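Local atomic coordinates of sensor protein kinase HptS (Staphylococcus aureus, PDB entry 6LKI), a protein that is a sensor histidine kinase of a two-component system, whose sensor domain probably perceives an external signal together with a partner protein. Residues K18-F23 with L85-Q90; A58-E63 with I102-T107; S65-F70 with K94-M99. All coordinates share one frame; numbering follows the deposited sequence.

All three contacts belong to one four-stranded antiparallel sheet and the long helix packed on it. Contact 1 is the buried one, joining helix 2-31 to edge strand 84-92 through side chains alone: an isoleucine packed on the sheet and one histidine-glutamine bond. Contacts 2 and 3 sample opposite ends of the pairing between strands 59-66 and 97-106, their centres about 20 Å apart, and both rest on backbone bonds. Contact 2, centred about 5 Å from the chain centre, has one face against helix 39-55 and the other carrying Tyr61 and Tyr103. Contact 3, about 21 Å from the chain centre, is more polar, with a tyrosine hydroxyl network, a water and a turn meeting another protein's chain.

Contact 1. Residues K18-F23 with L85-Q90; sequences KQIQTF and LFSTHQ
Ile20 supplies the apolar part of this interface, and its two branches do different work. Its CD1 sits at the rim of the Phe86 ring, close to the ring plane, 3.4 Å from Phe86 CE2 and 3.5 Å from Phe86 CD2. The other branch meets more polar neighbours: Ile20 CG2 lies 3.7 Å from Ser87 OG and 4.1 Å from His89 CE1. With CG1 beside the backbone N and CG2 anti to it (chi1 -66°), CG1 carries CD1 toward Phe86 while CG2 faces Ser87 and His89. Helix 18-23 runs nearly parallel to strand 85-90, at 13°, with axes 9.8 Å apart: the long N-terminal helix lies along the strand, consistent with a Cache-like (PAS-like) sensor domain. Within that strand Phe86 and Ser87 both face Ile102, which defines a classic beta bulge, and Ile20 also touches Ile102.

The polar part is one side-chain bond. His89 NE2 donates to Gln21 OE1 at 2.9 Å, with an N-H...O angle of 163°. The acceptor lies in the imidazole plane, whereas the donor stands above the carbonyl plane of the amide. Gln21 reaches the ring because its chain bends at chi2. Its other amide atom, NE2, is held by Glu17 on the preceding helical turn, which is consistent with OE1, not NE2, being turned to His89. Ile24, one turn beyond Ile20, packs on the same histidine.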
loop_
_atom_site.group_PDB
_atom_site.type_symbol
_atom_site.label_atom_id
_atom_site.label_comp_id
_atom_site.label_asym_id
_atom_site.label_seq_id
_atom_site.Cartn_x
_atom_site.Cartn_y
_atom_site.Cartn_z
ATOM N N LYS B 18 7.184 26.355 0.354
ATOM C CA LYS B 18 6.153 27.373 0.167
ATOM C C LYS B 18 5.609 27.343 -1.255
ATOM O O LYS B 18 4.392 27.400 -1.470
ATOM C CB LYS B 18 6.726 28.753 0.509
ATOM C CG LYS B 18 5.832 29.960 0.202
ATOM C CD LYS B 18 6.062 30.521 -1.205
ATOM C CE LYS B 18 4.768 31.048 -1.792
ATOM N NZ LYS B 18 4.830 31.239 -3.266
ATOM N N GLN B 19 6.505 27.261 -2.243
ATOM C CA GLN B 19 6.073 27.245 -3.635
ATOM C C GLN B 19 5.216 26.027 -3.941
ATOM O O GLN B 19 4.287 26.111 -4.754
ATOM C CB GLN B 19 7.290 27.290 -4.561
ATOM C CG GLN B 19 8.183 28.496 -4.329
ATOM C CD GLN B 19 8.448 29.278 -5.598
ATOM O OE1 GLN B 19 8.507 28.712 -6.690
ATOM N NE2 GLN B 19 8.603 30.590 -5.463
ATOM N N ILE B 20 5.501 24.892 -3.298
ATOM C CA ILE B 20 4.668 23.706 -3.481
ATOM C C ILE B 20 3.268 23.955 -2.931
ATOM O O ILE B 20 2.262 23.676 -3.593
ATOM C CB ILE B 20 5.320 22.479 -2.818
ATOM C CG1 ILE B 20 6.619 22.110 -3.541
ATOM C CG2 ILE B 20 4.352 21.306 -2.808
ATOM C CD1 ILE B 20 7.393 20.991 -2.872
ATOM N N GLN B 21 3.185 24.497 -1.714
ATOM C CA GLN B 21 1.883 24.728 -1.095
ATOM C C GLN B 21 1.062 25.739 -1.885
ATOM O O GLN B 21 -0.154 25.572 -2.046
ATOM C CB GLN B 21 2.064 25.194 0.350
ATOM C CG GLN B 21 2.788 24.194 1.243
ATOM C CD GLN B 21 1.975 22.938 1.507
ATOM O OE1 GLN B 21 0.777 22.885 1.225
ATOM N NE2 GLN B 21 2.625 21.919 2.057
ATOM N N THR B 22 1.726 26.773 -2.376
ATOM C CA THR B 22 1.067 27.772 -3.176
ATOM C C THR B 22 0.566 27.178 -4.457
ATOM O O THR B 22 -0.489 27.480 -4.880
ATOM C CB THR B 22 1.999 28.931 -3.517
ATOM O OG1 THR B 22 2.421 29.576 -2.347
ATOM C CG2 THR B 22 1.325 29.930 -4.380
ATOM N N PHE B 23 1.360 26.330 -5.061
ATOM C CA PHE B 23 0.958 25.601 -6.242
ATOM C C PHE B 23 -0.332 24.826 -5.996
ATOM O O PHE B 23 -1.231 24.891 -6.754
ATOM C CB PHE B 23 2.094 24.694 -6.716
ATOM C CG PHE B 23 1.694 23.698 -7.767
ATOM C CD1 PHE B 23 1.824 23.991 -9.076
ATOM C CD2 PHE B 23 1.212 22.469 -7.425
ATOM C CE1 PHE B 23 1.468 23.087 -10.035
ATOM C CE2 PHE B 23 0.857 21.554 -8.362
ATOM C CZ PHE B 23 0.970 21.871 -9.675
ATOM N N LEU B 85 11.024 12.583 1.849
ATOM C CA LEU B 85 9.617 12.885 1.614
ATOM C C LEU B 85 9.346 14.318 2.052
ATOM O O LEU B 85 9.379 14.629 3.247
ATOM C CB LEU B 85 8.722 11.901 2.360
ATOM C CG LEU B 85 7.220 12.140 2.206
ATOM C CD1 LEU B 85 6.834 12.181 0.734
ATOM C CD2 LEU B 85 6.422 11.074 2.942
ATOM N N PHE B 86 8.900 15.010 1.052
ATOM C CA PHE B 86 8.985 16.437 1.334
ATOM C C PHE B 86 7.629 17.133 1.327
ATOM O O PHE B 86 7.370 17.974 2.191
ATOM C CB PHE B 86 9.922 17.112 0.325
ATOM C CG PHE B 86 10.021 18.607 0.488
ATOM C CD1 PHE B 86 10.832 19.162 1.463
ATOM C CD2 PHE B 86 9.314 19.457 -0.346
ATOM C CE1 PHE B 86 10.927 20.530 1.616
ATOM C CE2 PHE B 86 9.408 20.831 -0.199
ATOM C CZ PHE B 86 10.216 21.367 0.785
ATOM N N SER B 87 6.590 16.606 0.748
ATOM C CA SER B 87 5.212 17.052 0.881
ATOM C C SER B 87 4.265 15.933 0.473
ATOM O O SER B 87 4.594 15.091 -0.367
ATOM C CB SER B 87 4.940 18.305 0.040
ATOM O OG SER B 87 5.026 18.021 -1.344
ATOM N N THR B 88 3.083 15.939 1.086
ATOM C CA THR B 88 2.018 14.995 0.780
ATOM C C THR B 88 0.712 15.769 0.690
ATOM O O THR B 88 0.415 16.587 1.566
ATOM C CB THR B 88 1.912 13.899 1.850
ATOM O OG1 THR B 88 3.187 13.267 2.021
ATOM C CG2 THR B 88 0.882 12.853 1.452
ATOM N N HIS B 89 -0.058 15.522 -0.368
ATOM C CA HIS B 89 -1.330 16.202 -0.561
ATOM C C HIS B 89 -2.374 15.212 -1.054
ATOM O O HIS B 89 -2.092 14.378 -1.917
ATOM C CB HIS B 89 -1.203 17.364 -1.559
ATOM C CG HIS B 89 -0.450 18.542 -1.024
ATOM N ND1 HIS B 89 0.914 18.679 -1.161
ATOM C CD2 HIS B 89 -0.872 19.638 -0.349
ATOM C CE1 HIS B 89 1.301 19.808 -0.594
ATOM N NE2 HIS B 89 0.236 20.408 -0.094
ATOM N N GLN B 90 -3.577 15.307 -0.491
ATOM C CA GLN B 90 -4.731 14.546 -0.956
ATOM C C GLN B 90 -5.547 15.467 -1.857
ATOM O O GLN B 90 -6.119 16.457 -1.387
ATOM C CB GLN B 90 -5.560 14.032 0.221
ATOM C CG GLN B 90 -6.717 13.128 -0.178
ATOM C CD GLN B 90 -7.245 12.301 0.983
ATOM O OE1 GLN B 90 -6.551 12.090 1.978
ATOM N NE2 GLN B 90 -8.478 11.824 0.855
#

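Contact 2. Residues A58-E63 with I102-T107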
loop_
_atom_site.group_PDB
_atom_site.type_symbol
_atom_site.label_atom_id
_atom_site.label_comp_id
_atom_site.label_asym_id
_atom_site.label_seq_id
_atom_site.Cartn_x
_atom_site.Cartn_y
_atom_site.Cartn_z
ATOM N N ALA B 58 16.027 22.391 -6.062
ATOM C CA ALA B 58 16.327 21.010 -5.718
ATOM C C ALA B 58 15.870 20.051 -6.814
ATOM O O ALA B 58 15.029 20.374 -7.658
ATOM C CB ALA B 58 15.662 20.634 -4.394
ATOM N N THR B 59 16.451 18.852 -6.794
ATOM C CA THR B 59 16.010 17.761 -7.655
ATOM C C THR B 59 14.825 17.079 -6.986
ATOM O O THR B 59 14.980 16.423 -5.951
ATOM C CB THR B 59 17.145 16.770 -7.904
ATOM O OG1 THR B 59 18.234 17.439 -8.554
ATOM C CG2 THR B 59 16.666 15.622 -8.784
ATOM N N LEU B 60 13.641 17.239 -7.565
ATOM C CA LEU B 60 12.410 16.740 -6.974
ATOM C C LEU B 60 11.768 15.711 -7.890
ATOM O O LEU B 60 11.833 15.829 -9.118
ATOM C CB LEU B 60 11.426 17.884 -6.703
ATOM C CG LEU B 60 11.949 19.017 -5.819
ATOM C CD1 LEU B 60 10.927 20.136 -5.721
ATOM C CD2 LEU B 60 12.308 18.487 -4.440
ATOM N N TYR B 61 11.154 14.699 -7.282
ATOM C CA TYR B 61 10.382 13.691 -7.995
ATOM C C TYR B 61 8.977 13.661 -7.419
ATOM O O TYR B 61 8.805 13.641 -6.195
ATOM C CB TYR B 61 11.038 12.311 -7.889
ATOM C CG TYR B 61 12.359 12.235 -8.611
ATOM C CD1 TYR B 61 12.407 12.116 -9.992
ATOM C CD2 TYR B 61 13.559 12.313 -7.916
ATOM C CE1 TYR B 61 13.613 12.064 -10.662
ATOM C CE2 TYR B 61 14.771 12.260 -8.576
ATOM C CZ TYR B 61 14.791 12.134 -9.949
ATOM O OH TYR B 61 15.993 12.081 -10.614
ATOM N N TYR B 62 7.979 13.674 -8.294
ATOM C CA TYR B 62 6.595 13.579 -7.863
ATOM C C TYR B 62 6.051 12.181 -8.130
ATOM O O TYR B 62 6.444 11.511 -9.089
ATOM C CB TYR B 62 5.716 14.625 -8.556
ATOM C CG TYR B 62 5.723 14.577 -10.073
ATOM C CD1 TYR B 62 4.932 13.667 -10.768
ATOM C CD2 TYR B 62 6.501 15.460 -10.808
ATOM C CE1 TYR B 62 4.935 13.627 -12.154
ATOM C CE2 TYR B 62 6.506 15.431 -12.191
ATOM C CZ TYR B 62 5.723 14.513 -12.858
ATOM O OH TYR B 62 5.731 14.482 -14.235
ATOM N N GLU B 63 5.153 11.745 -7.252
ATOM C CA GLU B 63 4.381 10.521 -7.437
ATOM C C GLU B 63 2.915 10.886 -7.258
ATOM O O GLU B 63 2.498 11.271 -6.160
ATOM C CB GLU B 63 4.806 9.432 -6.449
ATOM C CG GLU B 63 6.170 8.819 -6.742
ATOM C CD GLU B 63 6.443 7.572 -5.918
ATOM O OE1 GLU B 63 5.650 7.277 -5.000
ATOM O OE2 GLU B 63 7.452 6.886 -6.189
ATOM N N ILE B 102 5.845 14.449 -3.059
ATOM C CA ILE B 102 7.019 15.058 -3.676
ATOM C C ILE B 102 8.239 14.684 -2.847
ATOM O O ILE B 102 8.262 14.907 -1.631
ATOM C CB ILE B 102 6.875 16.586 -3.790
ATOM C CG1 ILE B 102 5.701 16.936 -4.708
ATOM C CG2 ILE B 102 8.163 17.207 -4.308
ATOM C CD1 ILE B 102 5.466 18.421 -4.864
ATOM N N TYR B 103 9.243 14.110 -3.504
ATOM C CA TYR B 103 10.461 13.651 -2.855
ATOM C C TYR B 103 11.638 14.508 -3.297
ATOM O O TYR B 103 11.716 14.918 -4.459
ATOM C CB TYR B 103 10.745 12.182 -3.186
ATOM C CG TYR B 103 9.673 11.224 -2.722
ATOM C CD1 TYR B 103 8.558 10.965 -3.508
ATOM C CD2 TYR B 103 9.777 10.580 -1.497
ATOM C CE1 TYR B 103 7.575 10.090 -3.085
ATOM C CE2 TYR B 103 8.800 9.702 -1.067
ATOM C CZ TYR B 103 7.702 9.461 -1.866
ATOM O OH TYR B 103 6.725 8.591 -1.440
ATOM N N MET B 104 12.553 14.766 -2.369
ATOM C CA MET B 104 13.790 15.481 -2.656
ATOM C C MET B 104 14.932 14.476 -2.692
ATOM O O MET B 104 15.188 13.789 -1.697
ATOM C CB MET B 104 14.053 16.568 -1.610
ATOM C CG MET B 104 15.238 17.468 -1.927
ATOM S SD MET B 104 16.813 16.793 -1.356
ATOM C CE MET B 104 16.637 16.975 0.417
ATOM N N ALA B 105 15.614 14.391 -3.834
ATOM C CA ALA B 105 16.745 13.481 -3.978
ATOM C C ALA B 105 18.076 14.168 -3.697
ATOM O O ALA B 105 18.985 13.548 -3.135
ATOM C CB ALA B 105 16.756 12.873 -5.383
ATOM N N ASN B 106 18.202 15.436 -4.079
ATOM C CA ASN B 106 19.397 16.232 -3.826
ATOM C C ASN B 106 19.054 17.689 -4.107
ATOM O O ASN B 106 17.990 18.003 -4.649
ATOM C CB ASN B 106 20.584 15.774 -4.682
ATOM C CG ASN B 106 20.313 15.892 -6.170
ATOM O OD1 ASN B 106 20.292 16.991 -6.727
ATOM N ND2 ASN B 106 20.107 14.755 -6.825
ATOM N N THR B 107 19.963 18.576 -3.719
ATOM C CA THR B 107 19.881 19.987 -4.062
ATOM C C THR B 107 21.214 20.432 -4.642
ATOM O O THR B 107 22.261 19.872 -4.301
ATOM C CB THR B 107 19.535 20.864 -2.844
ATOM O OG1 THR B 107 20.699 21.049 -2.032
ATOM C CG2 THR B 107 18.431 20.232 -2.007
#
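The ring of Tyr61 meets Ala105 at its edge: Ala105 CB lies in the ring plane, 3.8 Å from Tyr61 CE2. The Tyr103 ring, on the same side of the sheet, turns an edge toward the carbonyl of its own bridge partner, with Tyr61 O 3.8 Å from Tyr103 CD1. Glu63 approaches that ring obliquely, its carboxylate plane turned well away from the ring plane. A third flat group, the amide of Asn106, takes a bond from Thr59 OG1 to Asn106 OD1 at 2.8 Å, the hydroxyl standing above the amide plane. Asn106 CG lies between its backbone N and carbonyl carbon (chi1 61°), and chi2 of 73° then turns OD1 to the hydroxyl.

The side bearing Leu60, Tyr62, Ile102 and Met104 is largely apolar. Leu60 CD2 packs 3.8 Å from Met104 CB, and Leu60 CB faces Ile102 CG2. Leu60 and Tyr62 continue from here onto helix 39-55. Ala58 flanks the strand end, its CB near Met104 CG.

Backbone bonds fix the register. Tyr61 and Tyr103 form an antiparallel hydrogen-bonded pair, with Tyr103 N to Tyr61 O at 2.8 Å and Tyr61 N to Tyr103 O at 2.9 Å. Leu60 with Met104 and Tyr62 with Ile102 are non-hydrogen-bonded pairs. Toward Thr59 the regular spacing breaks: Thr59 O accepts from Ala105 N at 3.0 Å, but Thr59 N donates to Asn106 O at 2.8 Å, one residue farther on, as the backbone at Ala105 takes helix-like angles. Thr107 then serves as N-cap, its OG1 bonded to Leu110 N, and helix 108-116 begins. Such pairing of first and last strands at the middle of a 2-1-4-3 antiparallel sheet is consistent with the PAS-like core of a Cache domain.

Contact 3. Residues S65-F70 with K94-M99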
loop_
_atom_site.group_PDB
_atom_site.type_symbol
_atom_site.label_atom_id
_atom_site.label_comp_id
_atom_site.label_asym_id
_atom_site.label_seq_id
_atom_site.Cartn_x
_atom_site.Cartn_y
_atom_site.Cartn_z
ATOM N N SER B 65 -0.588 9.279 -7.304
ATOM C CA SER B 65 -1.118 7.928 -7.181
ATOM C C SER B 65 -2.636 7.962 -7.080
ATOM O O SER B 65 -3.194 8.695 -6.256
ATOM C CB SER B 65 -0.526 7.221 -5.961
ATOM O OG SER B 65 0.889 7.200 -6.026
ATOM N N GLY B 66 -3.294 7.160 -7.912
ATOM C CA GLY B 66 -4.724 6.988 -7.846
ATOM C C GLY B 66 -5.097 5.533 -8.028
ATOM O O GLY B 66 -4.230 4.660 -8.134
ATOM N N PRO B 67 -6.401 5.241 -8.063
ATOM C CA PRO B 67 -6.842 3.850 -8.243
ATOM C C PRO B 67 -6.295 3.224 -9.517
ATOM O O PRO B 67 -6.705 3.586 -10.625
ATOM C CB PRO B 67 -8.374 3.964 -8.280
ATOM C CG PRO B 67 -8.663 5.419 -8.526
ATOM C CD PRO B 67 -7.533 6.167 -7.898
ATOM N N ASN B 68 -5.352 2.291 -9.357
ATOM C CA ASN B 68 -4.723 1.581 -10.472
ATOM C C ASN B 68 -4.054 2.538 -11.458
ATOM O O ASN B 68 -4.027 2.282 -12.665
ATOM C CB ASN B 68 -5.732 0.683 -11.197
ATOM C CG ASN B 68 -6.210 -0.471 -10.334
ATOM O OD1 ASN B 68 -5.459 -1.005 -9.517
ATOM N ND2 ASN B 68 -7.469 -0.859 -10.508
ATOM N N GLN B 69 -3.499 3.639 -10.951
ATOM C CA GLN B 69 -2.860 4.642 -11.792
ATOM C C GLN B 69 -1.667 5.232 -11.054
ATOM O O GLN B 69 -1.758 5.542 -9.864
ATOM C CB GLN B 69 -3.846 5.748 -12.182
ATOM C CG GLN B 69 -3.401 6.603 -13.355
ATOM C CD GLN B 69 -4.526 7.457 -13.908
ATOM O OE1 GLN B 69 -5.614 7.516 -13.334
ATOM N NE2 GLN B 69 -4.271 8.121 -15.029
ATOM N N PHE B 70 -0.556 5.393 -11.771
ATOM C CA PHE B 70 0.698 5.857 -11.184
ATOM C C PHE B 70 1.380 6.801 -12.164
ATOM O O PHE B 70 1.775 6.382 -13.255
ATOM C CB PHE B 70 1.608 4.669 -10.845
ATOM C CG PHE B 70 2.859 5.046 -10.102
ATOM C CD1 PHE B 70 2.792 5.568 -8.821
ATOM C CD2 PHE B 70 4.105 4.864 -10.682
ATOM C CE1 PHE B 70 3.945 5.909 -8.135
ATOM C CE2 PHE B 70 5.260 5.204 -10.002
ATOM C CZ PHE B 70 5.179 5.727 -8.727
ATOM N N LYS B 94 -11.352 15.371 -11.114
ATOM C CA LYS B 94 -12.716 15.248 -11.618
ATOM C C LYS B 94 -13.250 13.827 -11.476
ATOM O O LYS B 94 -14.452 13.640 -11.249
ATOM C CB LYS B 94 -12.770 15.691 -13.079
ATOM C CG LYS B 94 -14.169 15.824 -13.652
ATOM C CD LYS B 94 -14.106 16.211 -15.121
ATOM C CE LYS B 94 -15.493 16.386 -15.712
ATOM N NZ LYS B 94 -16.233 17.509 -15.077
ATOM N N ASN B 95 -12.385 12.823 -11.593
ATOM C CA ASN B 95 -12.815 11.431 -11.618
ATOM C C ASN B 95 -12.619 10.703 -10.296
ATOM O O ASN B 95 -13.396 9.795 -9.986
ATOM C CB ASN B 95 -12.065 10.667 -12.713
ATOM C CG ASN B 95 -10.563 10.702 -12.518
ATOM O OD1 ASN B 95 -9.980 11.762 -12.289
ATOM N ND2 ASN B 95 -9.928 9.537 -12.597
ATOM N N SER B 96 -11.606 11.065 -9.517
ATOM C CA SER B 96 -11.280 10.343 -8.293
ATOM C C SER B 96 -10.322 11.197 -7.471
ATOM O O SER B 96 -9.916 12.288 -7.883
ATOM C CB SER B 96 -10.674 8.971 -8.604
ATOM O OG SER B 96 -10.388 8.253 -7.417
ATOM N N THR B 97 -9.965 10.684 -6.296
ATOM C CA THR B 97 -8.994 11.324 -5.422
ATOM C C THR B 97 -7.613 10.731 -5.677
ATOM O O THR B 97 -7.466 9.509 -5.783
ATOM C CB THR B 97 -9.390 11.143 -3.954
ATOM O OG1 THR B 97 -10.423 12.076 -3.617
ATOM C CG2 THR B 97 -8.196 11.367 -3.034
ATOM N N TYR B 98 -6.611 11.597 -5.786
ATOM C CA TYR B 98 -5.238 11.186 -6.022
ATOM C C TYR B 98 -4.342 11.725 -4.916
ATOM O O TYR B 98 -4.566 12.820 -4.392
ATOM C CB TYR B 98 -4.735 11.678 -7.387
ATOM C CG TYR B 98 -5.397 10.999 -8.567
ATOM C CD1 TYR B 98 -6.706 11.302 -8.925
ATOM C CD2 TYR B 98 -4.710 10.061 -9.326
ATOM C CE1 TYR B 98 -7.313 10.683 -10.001
ATOM C CE2 TYR B 98 -5.309 9.436 -10.403
ATOM C CZ TYR B 98 -6.610 9.750 -10.737
ATOM O OH TYR B 98 -7.206 9.132 -11.811
ATOM N N MET B 99 -3.330 10.941 -4.558
ATOM C CA MET B 99 -2.332 11.348 -3.579
ATOM C C MET B 99 -1.092 11.842 -4.311
ATOM O O MET B 99 -0.571 11.152 -5.192
ATOM C CB MET B 99 -1.969 10.190 -2.646
ATOM C CG MET B 99 -3.116 9.691 -1.777
ATOM S SD MET B 99 -3.814 10.971 -0.711
ATOM C CE MET B 99 -2.369 11.462 0.224
HETATM O O HOH W 1 1.595 9.239 -4.451
#
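Tyr98 OH takes part in two hydrogen bonds, as donor and as acceptor. It donates to Gln69 OE1 across the contact at 2.7 Å and accepts from Asn95 ND2 at 2.9 Å, with an N-H...O angle of 164° for the latter. Both partners lie at the edge of the phenol ring, in its plane, while the Gln69 amide is turned 70° from that plane. Gln69 reaches the hydroxyl with CG anti to the backbone N (chi1 -163°) and an extended chain beyond. The outer ends of both amides are held by the Leu36 backbone: Gln69 NE2 on its O, Asn95 OD1 on its N.

The same ring comes close to the backbone, Tyr98 CD2 lying 3.4 Å from Gly66 CA. This approach depends on glycine having no CB, which would point at the ring and collide with Tyr98 CE2. Pro67 CG meets Ser96 OG at 3.5 Å nearby.

Ser65 and Met99 form an antiparallel hydrogen-bonded pair, Ser65 N to Met99 O and Met99 N to Ser65 O, each at 2.8 Å. Met99 O also accepts from a water, 3.0 Å away, that is hydrogen-bonded to Ser65 OG.

Beyond Ser65 the chain reverses in a type II turn from Gly66 to Gln69, closed by Gln69 N to Gly66 O at 3.1 Å; Gly66 N returns a bond to Gln69 O. Asn68, at the turn, bonds an acidic side chain of another protein's chain. The whole is a tight beta hairpin, linking strands 59-66 and 69-72, placed against the start of strand 97-106.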